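PDB 4JGA: 3-oxoacyl-[acyl-carrier-protein] synthase 2 from Rickettsia rickettsii, which probably catalyses the decarboxylative condensation of malonyl-acyl carrier protein with a growing acyl chain, an elongation step of bacterial fatty acid synthesis. Local coordinates for residues K134-T139 and P157-N162; V219-F224 and R228-K233; T293-E298 and D334-A339. One frame throughout, in Å; residues are numbered along the deposited sequence.

Interaction 1. Residues K134-T139 and P157-N162; sequences KMIEDT and PASLIN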
ATOM      1  N   LYS A 134       7.939 -14.967  -1.174  1.00 10.86           N
ATOM      2  CA  LYS A 134       8.941 -15.956  -1.552  1.00 11.25           C
ATOM      3  C   LYS A 134      10.363 -15.324  -1.568  1.00 11.03           C
ATOM      4  O   LYS A 134      11.322 -15.930  -1.121  1.00 11.30           O
ATOM      5  CB  LYS A 134       8.595 -16.581  -2.909  1.00 11.75           C
ATOM      6  CG  LYS A 134       9.697 -17.480  -3.455  1.00 12.60           C
ATOM      7  CD  LYS A 134       9.179 -18.391  -4.564  1.00 13.33           C
ATOM      8  CE  LYS A 134      10.291 -19.164  -5.276  1.00 14.17           C
ATOM      9  NZ  LYS A 134      10.943 -20.140  -4.357  1.00 14.65           N
ATOM     10  N   MET A 135      10.475 -14.110  -2.079  1.00 10.42           N
ATOM     11  CA  MET A 135      11.747 -13.418  -2.171  1.00 10.50           C
ATOM     12  C   MET A 135      12.345 -13.206  -0.781  1.00 10.38           C
ATOM     13  O   MET A 135      13.510 -13.546  -0.556  1.00 10.64           O
ATOM     14  CB  MET A 135      11.583 -12.077  -2.912  1.00 10.24           C
ATOM     15  CG  MET A 135      12.881 -11.305  -3.165  1.00 10.49           C
ATOM     16  SD  MET A 135      14.180 -12.259  -3.957  1.00 11.56           S
ATOM     17  CE  MET A 135      13.348 -12.768  -5.489  1.00 11.73           C
ATOM     18  N   ILE A 136      11.520 -12.754   0.163  1.00  9.88           N
ATOM     19  CA  ILE A 136      11.985 -12.510   1.523  0.60  9.92           C
ATOM     20  C   ILE A 136      12.288 -13.829   2.222  1.00 10.32           C
ATOM     21  O   ILE A 136      13.305 -13.954   2.865  1.00 10.53           O
ATOM     22  CB  ILE A 136      10.994 -11.658   2.344  0.60  9.50           C
ATOM     23  CG1 ILE A 136      10.838 -10.277   1.703  0.60  9.09           C
ATOM     24  CG2 ILE A 136      11.462 -11.489   3.793  0.60  9.69           C
ATOM     25  CD1 ILE A 136       9.762  -9.399   2.323  0.60  8.70           C
ATOM     26  N   GLU A 137      11.400 -14.801   2.076  1.00 10.54           N
ATOM     27  CA  GLU A 137      11.560 -16.117   2.694  1.00 11.09           C
ATOM     28  C   GLU A 137      12.833 -16.776   2.205  1.00 11.39           C
ATOM     29  O   GLU A 137      13.679 -17.151   3.003  1.00 11.60           O
ATOM     30  CB  GLU A 137      10.328 -16.994   2.388  1.00 11.51           C
ATOM     31  CG  GLU A 137      10.439 -18.459   2.793  1.00 12.30           C
ATOM     32  CD  GLU A 137       9.138 -19.204   2.583  1.00 12.76           C
ATOM     33  OE1 GLU A 137       8.361 -18.778   1.714  1.00 12.45           O
ATOM     34  OE2 GLU A 137       8.889 -20.188   3.328  1.00 13.33           O
ATOM     35  N   ASP A 138      12.978 -16.890   0.889  1.00 11.48           N
ATOM     36  CA  ASP A 138      14.167 -17.522   0.293  1.00 11.99           C
ATOM     37  C   ASP A 138      15.440 -16.767   0.666  1.00 11.94           C
ATOM     38  O   ASP A 138      16.443 -17.375   0.982  1.00 12.31           O
ATOM     39  CB  ASP A 138      14.065 -17.605  -1.237  1.00 12.07           C
ATOM     40  CG  ASP A 138      12.991 -18.565  -1.705  1.00 12.32           C
ATOM     41  OD1 ASP A 138      12.442 -19.311  -0.883  1.00 12.35           O
ATOM     42  OD2 ASP A 138      12.692 -18.572  -2.902  1.00 12.42           O
ATOM     43  N   THR A 139      15.390 -15.451   0.621  1.00 11.49           N
ATOM     44  CA  THR A 139      16.598 -14.662   0.778  1.00 11.68           C
ATOM     45  C   THR A 139      17.044 -14.745   2.243  1.00 11.93           C
ATOM     46  O   THR A 139      18.247 -14.825   2.516  1.00 12.59           O
ATOM     47  CB  THR A 139      16.424 -13.189   0.344  1.00 11.26           C
ATOM     48  OG1 THR A 139      16.056 -13.105  -1.038  1.00 11.05           O
ATOM     49  CG2 THR A 139      17.735 -12.419   0.531  1.00 11.56           C
ATOM     50  N   PRO A 157      14.650  -4.095  -4.182  1.00 10.00           N
ATOM     51  CA  PRO A 157      13.586  -3.828  -5.185  1.00  9.73           C
ATOM     52  C   PRO A 157      12.731  -5.062  -5.541  1.00  9.88           C
ATOM     53  O   PRO A 157      11.517  -4.943  -5.826  1.00  9.91           O
ATOM     54  CB  PRO A 157      14.377  -3.286  -6.412  1.00 10.08           C
ATOM     55  CG  PRO A 157      15.786  -3.748  -6.214  1.00 10.63           C
ATOM     56  CD  PRO A 157      15.981  -3.741  -4.702  1.00 10.46           C
ATOM     57  N   ALA A 158      13.348  -6.240  -5.537  1.00 10.15           N
ATOM     58  CA  ALA A 158      12.634  -7.465  -5.893  1.00 10.46           C
ATOM     59  C   ALA A 158      11.522  -7.808  -4.917  1.00 10.32           C
ATOM     60  O   ALA A 158      10.585  -8.532  -5.283  1.00 10.48           O
ATOM     61  CB  ALA A 158      13.599  -8.623  -5.965  1.00 10.85           C
ATOM     62  N   SER A 159      11.647  -7.293  -3.696  1.00 10.15           N
ATOM     63  CA  SER A 159      10.749  -7.560  -2.592  1.00 10.16           C
ATOM     64  C   SER A 159       9.724  -6.436  -2.336  1.00  9.81           C
ATOM     65  O   SER A 159       8.771  -6.630  -1.570  1.00 11.28           O
ATOM     66  CB  SER A 159      11.549  -7.704  -1.289  1.00 10.39           C
ATOM     67  OG  SER A 159      12.467  -8.792  -1.339  1.00 11.06           O
ATOM     68  N   LEU A 160       9.903  -5.272  -2.928  1.00  9.15           N
ATOM     69  CA  LEU A 160       9.052  -4.134  -2.597  1.00  8.61           C
ATOM     70  C   LEU A 160       7.748  -4.142  -3.375  1.00  8.19           C
ATOM     71  O   LEU A 160       7.743  -4.233  -4.600  1.00  7.81           O
ATOM     72  CB  LEU A 160       9.786  -2.837  -2.879  1.00  8.61           C
ATOM     73  CG  LEU A 160      10.914  -2.416  -1.955  1.00  8.74           C
ATOM     74  CD1 LEU A 160      11.566  -1.155  -2.483  1.00  9.00           C
ATOM     75  CD2 LEU A 160      10.367  -2.139  -0.573  1.00  8.76           C
ATOM     76  N   ILE A 161       6.635  -4.018  -2.654  1.00  7.89           N
ATOM     77  CA  ILE A 161       5.307  -3.987  -3.311  1.00  7.63           C
ATOM     78  C   ILE A 161       5.223  -2.961  -4.437  1.00  7.41           C
ATOM     79  O   ILE A 161       4.656  -3.212  -5.502  1.00  7.37           O
ATOM     80  CB  ILE A 161       4.157  -3.841  -2.280  1.00  7.56           C
ATOM     81  CG1 ILE A 161       4.050  -5.143  -1.493  1.00  7.75           C
ATOM     82  CG2 ILE A 161       2.823  -3.562  -2.977  1.00  7.49           C
ATOM     83  CD1 ILE A 161       3.077  -5.153  -0.333  1.00  7.93           C
ATOM     84  N   ASN A 162       5.819  -1.807  -4.223  1.00  7.37           N
ATOM     85  CA  ASN A 162       5.667  -0.720  -5.167  1.00  7.19           C
ATOM     86  C   ASN A 162       6.528  -0.848  -6.420  1.00  7.43           C
ATOM     87  O   ASN A 162       6.402  -0.034  -7.349  1.00  7.41           O
ATOM     88  CB  ASN A 162       5.906   0.623  -4.494  1.00  7.23           C
ATOM     89  CG  ASN A 162       7.358   0.866  -4.188  1.00  7.41           C
ATOM     90  OD1 ASN A 162       7.995   0.114  -3.434  1.00  7.69           O
ATOM     91  ND2 ASN A 162       7.884   1.922  -4.739  1.00  7.42           N
TER
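Met135 meets Ala158 and Ser159 with the middle of its side chain. CB points toward the 157-162 segment, CG continues anti to the backbone N (chi1 -176°), and bends at chi2 and chi3 curl the thioether over the methyl of Ala158: Met135 CG lies 3.9 Å from Ala158 CB, and Met135 SD and CE are each 4.2 Å from that same carbon. Ser159 approaches from beside this curl. Its OG comes within 3.1 Å of Met135 CG, a close oxygen-to-carbon contact and not a hydrogen bond; the hydroxyl is instead paired with the carbonyl O of Phe155, one turn back in its own helix. In one of its two conformers Ile136 brings CG1 to 3.8 Å from Ser159 OG, a less certain addition to the contact. No hydrogen bond joins the two segments, whose closest CA atoms, those of Met135 and Ser159, are 6.0 Å apart. Within helix 133-146, the carbonyl O of Met135 accepts from Thr139 N and, on the opposite face of its plane, from Thr139 OG1 at 2.6 Å. The packing thus joins the first turn of helix 133-146 to the end of the short helix 155-159, after which Leu160 is the first residue to leave helical backbone angles. Glu137 packs on Ser140 of the second subunit and Leu160 on its Gly129, placing this helix pair at the dimer interface.

Interaction 2. Residues V219-F224 and R228-K233; sequences VGVAGF and RALCTK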
ATOM      1  N   VAL A 219       6.025 -20.897   3.941  1.00 12.27           N
ATOM      2  CA  VAL A 219       5.663 -20.069   5.107  1.00 11.87           C
ATOM      3  C   VAL A 219       4.287 -19.414   4.921  1.00 11.39           C
ATOM      4  O   VAL A 219       3.538 -19.240   5.882  1.00 11.36           O
ATOM      5  CB  VAL A 219       6.758 -19.051   5.457  1.00 11.50           C
ATOM      6  CG1 VAL A 219       6.660 -17.818   4.588  1.00 10.99           C
ATOM      7  CG2 VAL A 219       6.660 -18.632   6.926  1.00 11.57           C
ATOM      8  N   GLY A 220       3.927 -19.140   3.673  1.00 11.02           N
ATOM      9  CA  GLY A 220       2.596 -18.624   3.340  1.00 10.86           C
ATOM     10  C   GLY A 220       1.471 -19.601   3.658  1.00 11.36           C
ATOM     11  O   GLY A 220       0.493 -19.250   4.334  1.00 11.44           O
ATOM     12  N   VAL A 221       1.590 -20.822   3.155  1.00 11.77           N
ATOM     13  CA  VAL A 221       0.588 -21.829   3.420  1.00 12.37           C
ATOM     14  C   VAL A 221       0.565 -22.136   4.920  1.00 12.63           C
ATOM     15  O   VAL A 221      -0.493 -22.242   5.508  1.00 12.76           O
ATOM     16  CB  VAL A 221       0.843 -23.132   2.606  1.00 12.98           C
ATOM     17  CG1 VAL A 221      -0.185 -24.195   2.955  1.00 13.65           C
ATOM     18  CG2 VAL A 221       0.820 -22.827   1.102  1.00 12.88           C
ATOM     19  N   ALA A 222       1.749 -22.317   5.524  1.00 12.71           N
ATOM     20  CA  ALA A 222       1.819 -22.594   6.965  1.00 13.02           C
ATOM     21  C   ALA A 222       1.123 -21.472   7.749  1.00 12.70           C
ATOM     22  O   ALA A 222       0.374 -21.734   8.685  1.00 13.12           O
ATOM     23  CB  ALA A 222       3.256 -22.733   7.416  1.00 13.02           C
ATOM     24  N   GLY A 223       1.327 -20.233   7.312  1.00 12.01           N
ATOM     25  CA  GLY A 223       0.679 -19.062   7.928  1.00 11.77           C
ATOM     26  C   GLY A 223      -0.820 -19.122   7.943  1.00 12.11           C
ATOM     27  O   GLY A 223      -1.459 -18.966   8.990  1.00 12.36           O
ATOM     28  N   PHE A 224      -1.394 -19.426   6.790  1.00 12.28           N
ATOM     29  CA  PHE A 224      -2.851 -19.493   6.669  1.00 12.73           C
ATOM     30  C   PHE A 224      -3.431 -20.726   7.321  1.00 13.79           C
ATOM     31  O   PHE A 224      -4.535 -20.665   7.884  1.00 14.15           O
ATOM     32  CB  PHE A 224      -3.293 -19.336   5.207  1.00 12.57           C
ATOM     33  CG  PHE A 224      -3.231 -17.912   4.721  1.00 11.75           C
ATOM     34  CD1 PHE A 224      -4.187 -16.999   5.122  1.00 11.56           C
ATOM     35  CD2 PHE A 224      -2.188 -17.468   3.927  1.00 11.34           C
ATOM     36  CE1 PHE A 224      -4.124 -15.689   4.708  1.00 11.00           C
ATOM     37  CE2 PHE A 224      -2.118 -16.151   3.496  1.00 10.74           C
ATOM     38  CZ  PHE A 224      -3.095 -15.251   3.892  1.00 10.56           C
ATOM     39  N   ARG A 228      -6.024 -20.934  10.760  1.00 18.72           N
ATOM     40  CA  ARG A 228      -7.200 -21.773  10.542  1.00 20.56           C
ATOM     41  C   ARG A 228      -8.078 -21.222   9.409  1.00 19.55           C
ATOM     42  O   ARG A 228      -9.280 -21.380   9.420  1.00 19.94           O
ATOM     43  CB  ARG A 228      -7.998 -21.972  11.870  1.00 23.89           C
ATOM     44  CG  ARG A 228      -7.167 -22.430  13.097  1.00 26.22           C
ATOM     45  CD  ARG A 228      -7.903 -22.256  14.449  1.00 29.90           C
ATOM     46  NE  ARG A 228      -8.212 -20.829  14.705  1.00 32.69           N
ATOM     47  CZ  ARG A 228      -7.364 -19.911  15.205  1.00 35.34           C
ATOM     48  NH1 ARG A 228      -6.106 -20.221  15.590  1.00 35.47           N
ATOM     49  NH2 ARG A 228      -7.788 -18.645  15.327  1.00 37.08           N
ATOM     50  N   ALA A 229      -7.472 -20.607   8.409  1.00 18.15           N
ATOM     51  CA  ALA A 229      -8.220 -20.014   7.291  1.00 17.60           C
ATOM     52  C   ALA A 229      -8.482 -20.984   6.113  1.00 17.75           C
ATOM     53  O   ALA A 229      -9.388 -20.744   5.309  1.00 17.66           O
ATOM     54  CB  ALA A 229      -7.448 -18.828   6.776  1.00 16.71           C
ATOM     55  N   LEU A 230      -7.688 -22.056   6.002  1.00 17.67           N
ATOM     56  CA  LEU A 230      -7.689 -22.889   4.789  1.00 17.95           C
ATOM     57  C   LEU A 230      -8.487 -24.177   4.867  1.00 18.47           C
ATOM     58  O   LEU A 230      -8.486 -24.855   5.904  1.00 19.30           O
ATOM     59  CB  LEU A 230      -6.255 -23.235   4.363  1.00 17.72           C
ATOM     60  CG  LEU A 230      -5.281 -22.085   4.134  1.00 17.11           C
ATOM     61  CD1 LEU A 230      -3.985 -22.589   3.492  1.00 17.02           C
ATOM     62  CD2 LEU A 230      -5.882 -20.984   3.249  1.00 16.65           C
ATOM     63  N   CYS A 231      -9.115 -24.558   3.752  1.00 18.38           N
ATOM     64  CA  CYS A 231      -9.645 -25.924   3.610  1.00 19.21           C
ATOM     65  C   CYS A 231      -8.531 -26.991   3.645  1.00 19.47           C
ATOM     66  O   CYS A 231      -7.626 -26.989   2.810  1.00 18.86           O
ATOM     67  CB  CYS A 231     -10.408 -26.084   2.289  1.00 19.48           C
ATOM     68  SG  CYS A 231     -11.216 -27.671   2.163  1.00 20.90           S
ATOM     69  N   THR A 232      -8.612 -27.921   4.592  1.00 20.34           N
ATOM     70  CA  THR A 232      -7.599 -28.964   4.723  1.00 20.74           C
ATOM     71  C   THR A 232      -8.192 -30.366   4.533  1.00 22.18           C
ATOM     72  O   THR A 232      -7.480 -31.340   4.667  1.00 22.64           O
ATOM     73  CB  THR A 232      -6.880 -28.901   6.082  1.00 20.55           C
ATOM     74  OG1 THR A 232      -7.825 -29.085   7.118  1.00 21.22           O
ATOM     75  CG2 THR A 232      -6.194 -27.544   6.300  1.00 19.49           C
ATOM     76  N   LYS A 233      -9.472 -30.439   4.184  1.00 22.85           N
ATOM     77  CA  LYS A 233     -10.202 -31.685   4.066  1.00 24.48           C
ATOM     78  C   LYS A 233     -10.414 -32.209   2.609  1.00 25.22           C
ATOM     79  O   LYS A 233     -10.932 -33.304   2.419  1.00 26.34           O
ATOM     80  CB  LYS A 233     -11.583 -31.531   4.762  1.00 24.99           C
TER
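Phe224 and Leu230 bury the most surface here, and they meet at the root of the aromatic side chain. CB of Phe224 is 3.6 Å from CG of Leu230, and both leucine methyls gather round that same carbon, CD1 at 3.7 Å from Phe224 CB. Leu230 CD1 also reaches the helix one turn earlier, lying 4.2 Å from CG1 of Val221, where the two side chains cross at about a right angle. Phe224 holds CG anti to its carbonyl carbon (chi1 -77°), a setting that carries the ring away from the 228-233 segment and leaves CB to Leu230. Ala229 joins at the ring's edge, its CB near the ring plane and 4.1 Å from Phe224 CD1. Its amide supplies the one hydrogen bond across the contact, Ala229 N to Phe224 O at 3.0 Å with an N-H...O angle of 163°. Arg228, the first residue to leave the helix, has a positive phi of 57°, and the turn is a Schellman motif. Helix 218-226 is therefore closed in two ways: a nearly straight backbone bond satisfies a carbonyl of its last turn, while Leu230 packs on CB of Phe224 beside it, with no charged group taking part in the pairing.

Interaction 3. Residues T293-E298 and D334-A339; sequences TAPHPE and DGIELA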
ATOM      1  N   THR A 293      -8.595 -10.751  12.224  1.00 12.01           N
ATOM      2  CA  THR A 293      -8.800 -11.738  11.213  1.00 11.73           C
ATOM      3  C   THR A 293     -10.233 -12.208  11.018  1.00 11.83           C
ATOM      4  O   THR A 293     -10.557 -12.665   9.949  1.00 11.41           O
ATOM      5  CB  THR A 293      -7.908 -12.968  11.443  1.00 12.12           C
ATOM      6  OG1 THR A 293      -8.076 -13.430  12.764  1.00 12.75           O
ATOM      7  CG2 THR A 293      -6.447 -12.637  11.235  1.00 12.01           C
ATOM      8  N   ALA A 294     -11.061 -12.112  12.043  1.00 12.12           N
ATOM      9  CA  ALA A 294     -12.452 -12.525  11.948  1.00 12.37           C
ATOM     10  C   ALA A 294     -13.301 -11.370  11.415  1.00 11.72           C
ATOM     11  O   ALA A 294     -13.103 -10.225  11.796  1.00 11.36           O
ATOM     12  CB  ALA A 294     -12.959 -12.973  13.340  1.00 13.14           C
ATOM     13  N   PRO A 295     -14.241 -11.678  10.513  1.00 11.58           N
ATOM     14  CA  PRO A 295     -15.140 -10.684   9.961  1.00 11.14           C
ATOM     15  C   PRO A 295     -16.182 -10.279  11.002  1.00 11.35           C
ATOM     16  O   PRO A 295     -16.501 -11.040  11.912  1.00 11.87           O
ATOM     17  CB  PRO A 295     -15.795 -11.425   8.772  1.00 11.20           C
ATOM     18  CG  PRO A 295     -15.809 -12.831   9.215  1.00 11.92           C
ATOM     19  CD  PRO A 295     -14.585 -13.035  10.064  1.00 12.03           C
ATOM     20  N   HIS A 296     -16.676  -9.050  10.909  1.00 10.94           N
ATOM     21  CA  HIS A 296     -17.699  -8.568  11.841  1.00 11.14           C
ATOM     22  C   HIS A 296     -18.883  -9.572  11.848  1.00 11.54           C
ATOM     23  O   HIS A 296     -19.438  -9.882  10.799  1.00 11.14           O
ATOM     24  CB  HIS A 296     -18.169  -7.190  11.401  1.00 10.91           C
ATOM     25  CG  HIS A 296     -18.913  -6.436  12.458  1.00 11.40           C
ATOM     26  ND1 HIS A 296     -20.147  -6.826  12.914  1.00 12.07           N
ATOM     27  CD2 HIS A 296     -18.652  -5.258  13.064  1.00 11.41           C
ATOM     28  CE1 HIS A 296     -20.592  -5.950  13.792  1.00 12.48           C
ATOM     29  NE2 HIS A 296     -19.711  -4.981  13.893  1.00 12.01           N
ATOM     30  N   PRO A 297     -19.256 -10.100  13.026  1.00 12.05           N
ATOM     31  CA  PRO A 297     -20.346 -11.089  13.031  1.00 12.73           C
ATOM     32  C   PRO A 297     -21.699 -10.599  12.505  1.00 12.87           C
ATOM     33  O   PRO A 297     -22.482 -11.390  12.027  1.00 13.14           O
ATOM     34  CB  PRO A 297     -20.446 -11.500  14.506  1.00 13.49           C
ATOM     35  CG  PRO A 297     -19.095 -11.236  15.063  1.00 13.20           C
ATOM     36  CD  PRO A 297     -18.588 -10.010  14.320  1.00 12.32           C
ATOM     37  N   GLU A 298     -21.943  -9.292  12.561  1.00 12.74           N
ATOM     38  CA  GLU A 298     -23.166  -8.712  12.010  1.00 13.06           C
ATOM     39  C   GLU A 298     -22.991  -8.171  10.594  1.00 12.36           C
ATOM     40  O   GLU A 298     -23.891  -7.563  10.048  1.00 12.43           O
ATOM     41  CB  GLU A 298     -23.677  -7.603  12.931  1.00 13.66           C
ATOM     42  CG  GLU A 298     -23.920  -8.031  14.369  1.00 14.59           C
ATOM     43  CD  GLU A 298     -24.910  -9.178  14.417  1.00 15.63           C
ATOM     44  OE1 GLU A 298     -26.015  -9.058  13.879  1.00 15.97           O
ATOM     45  OE2 GLU A 298     -24.573 -10.252  14.930  1.00 16.46           O
ATOM     46  N   ASP A 334     -18.735 -16.667   4.558  1.00 13.54           N
ATOM     47  CA  ASP A 334     -19.729 -16.838   3.490  1.00 13.52           C
ATOM     48  C   ASP A 334     -21.114 -16.486   4.036  1.00 13.73           C
ATOM     49  O   ASP A 334     -21.893 -15.857   3.372  1.00 13.46           O
ATOM     50  CB  ASP A 334     -19.773 -18.269   2.956  1.00 14.16           C
ATOM     51  CG  ASP A 334     -18.594 -18.638   2.080  1.00 13.94           C
ATOM     52  OD1 ASP A 334     -17.593 -17.891   1.959  1.00 13.18           O
ATOM     53  OD2 ASP A 334     -18.661 -19.759   1.514  1.00 14.67           O
ATOM     54  N   GLY A 335     -21.402 -16.910   5.260  1.00 14.21           N
ATOM     55  CA  GLY A 335     -22.710 -16.685   5.868  1.00 14.72           C
ATOM     56  C   GLY A 335     -22.950 -15.225   6.174  1.00 14.16           C
ATOM     57  O   GLY A 335     -24.042 -14.723   5.994  1.00 14.42           O
ATOM     58  N   ILE A 336     -21.909 -14.547   6.640  1.00 13.44           N
ATOM     59  CA  ILE A 336     -21.994 -13.131   6.931  1.00 12.92           C
ATOM     60  C   ILE A 336     -22.266 -12.319   5.666  1.00 12.32           C
ATOM     61  O   ILE A 336     -23.137 -11.421   5.671  1.00 12.27           O
ATOM     62  CB  ILE A 336     -20.725 -12.654   7.650  1.00 12.52           C
ATOM     63  CG1 ILE A 336     -20.727 -13.217   9.083  1.00 13.14           C
ATOM     64  CG2 ILE A 336     -20.658 -11.146   7.689  1.00 12.04           C
ATOM     65  CD1 ILE A 336     -19.341 -13.233   9.716  1.00 12.93           C
ATOM     66  N   GLU A 337     -21.541 -12.641   4.599  1.00 11.82           N
ATOM     67  CA  GLU A 337     -21.736 -11.956   3.316  1.00 11.47           C
ATOM     68  C   GLU A 337     -23.135 -12.259   2.773  1.00 12.03           C
ATOM     69  O   GLU A 337     -23.843 -11.365   2.333  1.00 11.94           O
ATOM     70  CB  GLU A 337     -20.686 -12.355   2.285  1.00 11.10           C
ATOM     71  CG  GLU A 337     -20.878 -11.612   0.965  1.00 10.82           C
ATOM     72  CD  GLU A 337     -19.775 -11.866  -0.035  1.00 10.60           C
ATOM     73  OE1 GLU A 337     -19.145 -12.935   0.065  1.00 10.81           O
ATOM     74  OE2 GLU A 337     -19.557 -11.014  -0.943  1.00 10.17           O
ATOM     75  N   LEU A 338     -23.541 -13.507   2.847  1.00 12.64           N
ATOM     76  CA  LEU A 338     -24.869 -13.862   2.367  1.00 13.51           C
ATOM     77  C   LEU A 338     -25.970 -13.066   3.096  1.00 14.05           C
ATOM     78  O   LEU A 338     -26.904 -12.564   2.457  1.00 14.42           O
ATOM     79  CB  LEU A 338     -25.104 -15.362   2.522  1.00 14.15           C
ATOM     80  CG  LEU A 338     -26.489 -15.856   2.119  1.00 14.97           C
ATOM     81  CD1 LEU A 338     -26.622 -15.798   0.615  1.00 14.90           C
ATOM     82  CD2 LEU A 338     -26.745 -17.260   2.616  1.00 15.78           C
ATOM     83  N   ALA A 339     -25.880 -12.980   4.423  1.00 14.32           N
ATOM     84  CA  ALA A 339     -26.910 -12.294   5.220  1.00 14.86           C
ATOM     85  C   ALA A 339     -26.875 -10.804   4.912  1.00 14.39           C
ATOM     86  O   ALA A 339     -27.941 -10.193   4.733  1.00 14.92           O
ATOM     87  CB  ALA A 339     -26.759 -12.568   6.719  1.00 15.13           C
TER
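Ile336 packs against the ring of Pro295 and the carbonyl oxygens of His296 and Pro297, and this one residue makes every close contact from the helix side. The tight part is at its tip. Ile336 CD1 lies 3.6 Å from CG of Pro295 and 3.5 Å from the carbonyl O of His296; the side chains of Pro295 and Ile336 cross at about a right angle. The second branch touches that oxygen too, Ile336 CG2 being 3.6 Å from His296 O, so the carbonyl is bordered by two methyls. With CG1 anti to the carbonyl carbon (chi1 -71°) and CG2 anti to the backbone N, CD1 and CG2 both reach His296 O. Evidence for packing without polar linkage is plain: no hydrogen bond crosses between the segments.

The loose part begins at Pro297. There the approach is to a backbone atom, Ile336 CG1 standing 3.9 Å from Pro297 O, while CB of Pro297 points away from the helix. The His296 ring also leads away from the helix; its ND1 accepts a bond from Glu298 N at 3.1 Å, in the ring plane, which ties the turn of the loop to itself. Pro297 and Glu298 are exposed. The contact therefore lies at the surface, where the loop between strand 278-287 and helix 300-312 rests against helix 331-345. Through Glu337, that helix bonds to the backbone of His326 and Gly327 and to Asn418, a potassium-site residue on strand 414-421, and is thereby tied to the main sheet.

Overall arrangement
Along the chain the three contacts follow in series, each closing before the next opens. Interactions 1 and 2 lie in the N-terminal part of the ketoacyl synthase, with centres 21 Å apart; they touch directly, Glu137 OE2 lying 3.0 Å from Val219 N in a probable hydrogen bond that links helix 133-146 to the start of helix 218-226. Interaction 3 belongs to the C-terminal part, its centre about 19 Å from that of interaction 2 and 32 Å from that of interaction 1, touching neither. All three come within reach of the second subunit, interaction 3 through Thr293 alone, so contacts from both parts of this thiolase-clan enzyme approach the dimer partner.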